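Local coordinates for protein phthiocerol synthesis polyketide synthase type I PpsC (Mycobacterium tuberculosis, PDB 7AHB) that takes part in building the phthiocerol chain of mycobacterial lipids, its acyltransferase domain probably selecting the extender unit and loading it onto the acyl carrier protein, at residues T175-L181 with R205-G211; L189-Y193 with E218-V223. All blocks are in the same frame, centred on the assembly; numbering follows the deposited sequence.

Contact 1 of 2, residues T175-L181 with R205-G211; sequences TMALLEL and RQTVISG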
loop_
_atom_site.group_PDB
_atom_site.type_symbol
_atom_site.label_atom_id
_atom_site.label_comp_id
_atom_site.label_asym_id
_atom_site.label_seq_id
_atom_site.Cartn_x
_atom_site.Cartn_y
_atom_site.Cartn_z
ATOM N N THR A 175 14.582 -9.418 1.688
ATOM C CA THR A 175 14.373 -8.047 1.240
ATOM C C THR A 175 13.776 -8.128 -0.156
ATOM O O THR A 175 13.456 -9.215 -0.651
ATOM C CB THR A 175 15.666 -7.221 1.305
ATOM O OG1 THR A 175 15.351 -5.839 1.084
ATOM C CG2 THR A 175 16.678 -7.693 0.289
ATOM N N MET A 176 13.606 -6.976 -0.791
ATOM C CA MET A 176 13.078 -6.936 -2.146
ATOM C C MET A 176 13.861 -5.897 -2.925
ATOM O O MET A 176 14.599 -5.096 -2.350
ATOM C CB MET A 176 11.589 -6.602 -2.171
ATOM C CG MET A 176 10.762 -7.442 -1.239
ATOM S SD MET A 176 8.980 -6.936 -1.340
ATOM C CE MET A 176 8.468 -7.805 -2.681
ATOM N N ALA A 177 13.684 -5.907 -4.245
ATOM C CA ALA A 177 14.398 -4.983 -5.117
ATOM C C ALA A 177 13.500 -4.602 -6.282
ATOM O O ALA A 177 12.821 -5.461 -6.851
ATOM C CB ALA A 177 15.687 -5.594 -5.648
ATOM N N LEU A 178 13.519 -3.320 -6.633
ATOM C CA LEU A 178 12.791 -2.820 -7.793
ATOM C C LEU A 178 13.730 -2.830 -8.991
ATOM O O LEU A 178 14.834 -2.284 -8.917
ATOM C CB LEU A 178 12.275 -1.406 -7.535
ATOM C CG LEU A 178 11.471 -0.724 -8.643
ATOM C CD1 LEU A 178 10.132 -1.361 -8.864
ATOM C CD2 LEU A 178 11.293 0.765 -8.295
ATOM N N LEU A 179 13.290 -3.443 -10.091
ATOM C CA LEU A 179 14.116 -3.587 -11.283
ATOM C C LEU A 179 13.432 -2.924 -12.474
ATOM O O LEU A 179 12.210 -2.987 -12.609
ATOM C CB LEU A 179 14.358 -5.060 -11.607
ATOM C CG LEU A 179 14.521 -6.049 -10.467
ATOM C CD1 LEU A 179 14.613 -7.479 -11.024
ATOM C CD2 LEU A 179 15.754 -5.711 -9.648
ATOM N N GLU A 180 14.227 -2.301 -13.342
ATOM C CA GLU A 180 13.714 -1.712 -14.572
ATOM C C GLU A 180 13.630 -2.804 -15.645
ATOM O O GLU A 180 14.290 -2.757 -16.676
ATOM C CB GLU A 180 14.593 -0.555 -15.020
ATOM C CG GLU A 180 14.047 0.176 -16.247
ATOM C CD GLU A 180 15.016 1.184 -16.821
ATOM O OE1 GLU A 180 16.205 1.223 -16.387
ATOM O OE2 GLU A 180 14.610 1.935 -17.742
ATOM N N LEU A 181 12.842 -3.832 -15.336
ATOM C CA LEU A 181 12.569 -4.938 -16.241
ATOM C C LEU A 181 11.083 -5.243 -16.194
ATOM O O LEU A 181 10.436 -5.047 -15.164
ATOM C CB LEU A 181 13.350 -6.191 -15.861
ATOM C CG LEU A 181 14.876 -6.109 -15.919
ATOM C CD1 LEU A 181 15.496 -7.350 -15.276
ATOM C CD2 LEU A 181 15.344 -5.916 -17.336
ATOM N N ARG A 205 6.925 -1.768 -17.115
ATOM C CA ARG A 205 8.352 -1.511 -17.234
ATOM C C ARG A 205 9.155 -1.807 -15.981
ATOM O O ARG A 205 10.386 -1.830 -16.059
ATOM C CB ARG A 205 8.598 -0.045 -17.624
ATOM C CG ARG A 205 8.605 0.198 -19.117
ATOM C CD ARG A 205 8.312 1.670 -19.452
ATOM N NE ARG A 205 6.877 1.971 -19.334
ATOM C CZ ARG A 205 5.952 1.581 -20.222
ATOM N NH1 ARG A 205 4.668 1.902 -20.039
ATOM N NH2 ARG A 205 6.309 0.849 -21.289
ATOM N N GLN A 206 8.510 -2.030 -14.846
ATOM C CA GLN A 206 9.194 -2.284 -13.589
ATOM C C GLN A 206 8.578 -3.474 -12.872
ATOM O O GLN A 206 7.357 -3.658 -12.879
ATOM C CB GLN A 206 9.130 -1.063 -12.669
ATOM C CG GLN A 206 9.985 0.121 -13.143
ATOM C CD GLN A 206 9.973 1.267 -12.143
ATOM O OE1 GLN A 206 8.909 1.724 -11.717
ATOM N NE2 GLN A 206 11.158 1.725 -11.755
ATOM N N THR A 207 9.428 -4.248 -12.208
ATOM C CA THR A 207 9.028 -5.448 -11.491
ATOM C C THR A 207 9.848 -5.517 -10.212
ATOM O O THR A 207 11.010 -5.125 -10.196
ATOM C CB THR A 207 9.270 -6.719 -12.343
ATOM O OG1 THR A 207 8.660 -6.588 -13.645
ATOM C CG2 THR A 207 8.735 -7.934 -11.659
ATOM N N VAL A 208 9.251 -6.044 -9.155
ATOM C CA VAL A 208 9.919 -6.187 -7.868
ATOM C C VAL A 208 10.177 -7.665 -7.637
ATOM O O VAL A 208 9.276 -8.494 -7.828
ATOM C CB VAL A 208 9.091 -5.590 -6.710
ATOM C CG1 VAL A 208 9.826 -5.813 -5.385
ATOM C CG2 VAL A 208 8.852 -4.111 -6.944
ATOM N N ILE A 209 11.403 -7.989 -7.222
ATOM C CA ILE A 209 11.779 -9.337 -6.837
ATOM C C ILE A 209 11.940 -9.385 -5.321
ATOM O O ILE A 209 12.211 -8.378 -4.646
ATOM C CB ILE A 209 13.066 -9.807 -7.545
ATOM C CG1 ILE A 209 14.224 -8.846 -7.260
ATOM C CG2 ILE A 209 12.822 -9.961 -9.029
ATOM C CD1 ILE A 209 15.614 -9.372 -7.786
ATOM N N SER A 210 11.795 -10.584 -4.783
ATOM C CA SER A 210 11.785 -10.756 -3.344
ATOM C C SER A 210 12.551 -12.017 -2.999
ATOM O O SER A 210 12.446 -13.013 -3.710
ATOM C CB SER A 210 10.332 -10.834 -2.803
ATOM O OG SER A 210 10.355 -11.069 -1.421
ATOM N N GLY A 211 13.325 -11.972 -1.912
ATOM C CA GLY A 211 14.041 -13.141 -1.479
ATOM C C GLY A 211 15.186 -12.816 -0.532
ATOM O O GLY A 211 15.302 -11.711 0.005
HETATM O O HOH W 1 11.820 -1.813 -18.582
#

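Contact 2 of 2, residues L189-Y193 with E218-V223; sequences LIADY and ELIDKV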
loop_
_atom_site.group_PDB
_atom_site.type_symbol
_atom_site.label_atom_id
_atom_site.label_comp_id
_atom_site.label_asym_id
_atom_site.label_seq_id
_atom_site.Cartn_x
_atom_site.Cartn_y
_atom_site.Cartn_z
ATOM N N LEU A 189 15.516 -13.485 -15.611
ATOM C CA LEU A 189 16.627 -13.174 -14.707
ATOM C C LEU A 189 16.695 -14.133 -13.531
ATOM O O LEU A 189 17.778 -14.568 -13.142
ATOM C CB LEU A 189 16.468 -11.746 -14.202
ATOM C CG LEU A 189 17.482 -11.209 -13.183
ATOM C CD1 LEU A 189 18.745 -10.840 -13.892
ATOM C CD2 LEU A 189 16.884 -10.004 -12.441
ATOM N N ILE A 190 15.549 -14.492 -12.956
ATOM C CA ILE A 190 15.535 -15.284 -11.730
ATOM C C ILE A 190 15.252 -16.768 -11.978
ATOM O O ILE A 190 15.008 -17.511 -11.030
ATOM C CB ILE A 190 14.534 -14.701 -10.724
ATOM C CG1 ILE A 190 13.106 -14.847 -11.240
ATOM C CG2 ILE A 190 14.826 -13.226 -10.470
ATOM C CD1 ILE A 190 12.056 -14.219 -10.308
ATOM N N ALA A 191 15.313 -17.225 -13.228
ATOM C CA ALA A 191 15.013 -18.626 -13.504
ATOM C C ALA A 191 15.904 -19.572 -12.701
ATOM O O ALA A 191 15.436 -20.598 -12.199
ATOM C CB ALA A 191 15.158 -18.900 -15.002
ATOM N N ASP A 192 17.189 -19.257 -12.573
ATOM C CA ASP A 192 18.120 -20.098 -11.840
ATOM C C ASP A 192 18.228 -19.729 -10.367
ATOM O O ASP A 192 19.202 -20.122 -9.722
ATOM C CB ASP A 192 19.512 -20.030 -12.482
ATOM C CG ASP A 192 20.432 -21.148 -12.011
ATOM O OD1 ASP A 192 19.986 -22.316 -11.993
ATOM O OD2 ASP A 192 21.609 -20.864 -11.667
ATOM N N TYR A 193 17.250 -18.997 -9.822
ATOM C CA TYR A 193 17.251 -18.539 -8.431
ATOM C C TYR A 193 15.975 -19.035 -7.763
ATOM O O TYR A 193 15.016 -18.269 -7.584
ATOM C CB TYR A 193 17.348 -17.012 -8.344
ATOM C CG TYR A 193 18.692 -16.484 -8.795
ATOM C CD1 TYR A 193 18.964 -16.285 -10.133
ATOM C CD2 TYR A 193 19.681 -16.170 -7.872
ATOM C CE1 TYR A 193 20.206 -15.817 -10.543
ATOM C CE2 TYR A 193 20.930 -15.704 -8.279
ATOM C CZ TYR A 193 21.172 -15.520 -9.618
ATOM O OH TYR A 193 22.403 -15.048 -10.051
ATOM N N GLU A 218 22.868 -9.803 -5.252
ATOM C CA GLU A 218 23.501 -10.365 -6.446
ATOM C C GLU A 218 22.709 -10.026 -7.707
ATOM O O GLU A 218 23.284 -9.737 -8.765
ATOM C CB GLU A 218 23.651 -11.881 -6.279
ATOM C CG GLU A 218 23.930 -12.649 -7.531
ATOM C CD GLU A 218 24.230 -14.110 -7.259
ATOM O OE1 GLU A 218 24.439 -14.444 -6.078
ATOM O OE2 GLU A 218 24.293 -14.920 -8.228
ATOM N N LEU A 219 21.386 -10.046 -7.615
ATOM C CA LEU A 219 20.564 -9.777 -8.786
ATOM C C LEU A 219 20.520 -8.289 -9.102
ATOM O O LEU A 219 20.460 -7.913 -10.277
ATOM C CB LEU A 219 19.151 -10.330 -8.554
ATOM C CG LEU A 219 19.123 -11.856 -8.483
ATOM C CD1 LEU A 219 17.798 -12.389 -8.008
ATOM C CD2 LEU A 219 19.441 -12.429 -9.891
ATOM N N ILE A 220 20.552 -7.430 -8.079
ATOM C CA ILE A 220 20.663 -5.995 -8.327
ATOM C C ILE A 220 21.948 -5.697 -9.096
ATOM O O ILE A 220 21.975 -4.872 -10.017
ATOM C CB ILE A 220 20.621 -5.208 -7.002
ATOM C CG1 ILE A 220 19.243 -5.298 -6.358
ATOM C CG2 ILE A 220 21.020 -3.767 -7.233
ATOM C CD1 ILE A 220 19.182 -4.620 -4.983
ATOM N N ASP A 221 23.044 -6.334 -8.702
ATOM C CA ASP A 221 24.296 -6.080 -9.397
ATOM C C ASP A 221 24.218 -6.553 -10.842
ATOM O O ASP A 221 24.638 -5.836 -11.756
ATOM C CB ASP A 221 25.458 -6.754 -8.678
ATOM C CG ASP A 221 26.795 -6.376 -9.285
ATOM O OD1 ASP A 221 27.199 -5.198 -9.149
ATOM O OD2 ASP A 221 27.403 -7.240 -9.942
ATOM N N LYS A 222 23.665 -7.746 -11.073
ATOM C CA LYS A 222 23.586 -8.257 -12.442
ATOM C C LYS A 222 22.776 -7.323 -13.337
ATOM O O LYS A 222 23.191 -7.013 -14.464
ATOM C CB LYS A 222 22.998 -9.664 -12.446
ATOM C CG LYS A 222 23.009 -10.323 -13.832
ATOM C CD LYS A 222 22.704 -11.817 -13.745
ATOM C CE LYS A 222 23.960 -12.662 -13.762
ATOM N NZ LYS A 222 24.479 -12.868 -15.147
ATOM N N VAL A 223 21.641 -6.829 -12.838
ATOM C CA VAL A 223 20.830 -5.907 -13.622
ATOM C C VAL A 223 21.620 -4.653 -13.950
ATOM O O VAL A 223 21.585 -4.158 -15.082
ATOM C CB VAL A 223 19.524 -5.570 -12.886
ATOM C CG1 VAL A 223 18.790 -4.467 -13.623
ATOM C CG2 VAL A 223 18.672 -6.823 -12.721
#

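Contact 1 of 2, residues T175-L181 with R205-G211
Met176 lies across Ser210, its non-hydrogen-bonded partner on the antiparallel strand, and Val208, two residues before it. From CB, which sits 3.1 Å from Ile209 O and near Val208 CG1, the chain runs to CG, 3.8 Å from Ser210 CB. It then bends at the thioether (chi3 83°), and this kink brings the terminal CE back over the partner strand, 3.6 Å from both Ser210 CB and Val208 CG1. On the same face Leu178 continues the row, its CD1 against Val208 CG2 and Leu178 CD2 3.6 Å from Gln206 NE2. The opposite face carries Ala177, Leu179 and Ile209, with Leu179 CD1 3.7 Å from Ile209 CG2.

Six backbone hydrogen bonds join the strands in pairs, at Thr175 with Gly211, Ala177 with Ile209 and Leu179 with Thr207. Past the last pair, Glu180 centres an inverse gamma turn that brings Leu181 O within 2.8 Å of the donor Thr207 OG1. A water also bridges the carbonyls of Arg205 and, weakly, Glu180.

These are the central strands of a four-stranded antiparallel sheet, flanked by 197-201 and 230-232. Helices 183-189 and 213-225 pack on the Ala177-Ile209 face, while Met176 meets Ile235 and Pro239 on the other.

Contact 2 of 2, residues L189-Y193 with E218-V223
Tyr193 lays one face of its ring against Leu219, whose CD2 stands 3.7 Å from the ring centroid and 19° off the normal, a CH-pi contact. The methyl is displaced toward the rim, so its nearest ring atom is CE1, 3.5 Å from Leu219 CD2. At the far end of the ring the phenol hydroxyl donates to Glu218, with 2.6 Å between Tyr193 OH and Glu218 OE2. The carboxylate stands almost perpendicular to the ring (81° between planes), and the hydroxyl meets OE2 from above the carboxylate plane. Glu218 reaches it with an extended chain, CG lying opposite the backbone N (chi1 164°). Ring face and hydroxyl are thus held by consecutive helix residues, one apolar and one acidic, which should limit the ring's swing.

Leu219 also serves the start of the other segment: its CD1 touches Ile190 CG2 at 3.9 Å, while CD2 faces Leu189 CG. One turn further along the helix, Leu189 CD2 packs at 3.7 Å on Val223 CG2, the two side chains crossing at about a right angle. Leu189 CD1 lies alongside the aliphatic part of Lys222, 4.1 Å from its CD.

The turn that delivers Tyr193 is a type I beta turn starting at Ile190, closed by the bond from Tyr193 N to Ile190 O. The whole arrangement is the packing of a helix end and its following turn on a neighbouring helix, both lying over one face of an antiparallel sheet, as in the ferredoxin-like small subdomain of acyltransferases of this family.

Going along the chain from the N terminus, strand 175-179 comes first, helix 183-189 and its turn follow, then strands 197-201 and 207-211, and lastly helix 213-225. Contact 1 closes a loop of 23 residues on returning to 205-211, and contact 2 closes one of 24 on reaching 218-223. Each loop holds one segment of the other contact, so the two cross. They also touch, since the helices and that turn settle onto the sheet: Ala177 packs on Ile220, Leu179 on Leu189, and Ile209 on both Leu219 and Ile190. Contact 1 joins the central strands, contact 2 the end of helix 183-189 and its turn to helix 213-225, in one alpha+beta sandwich.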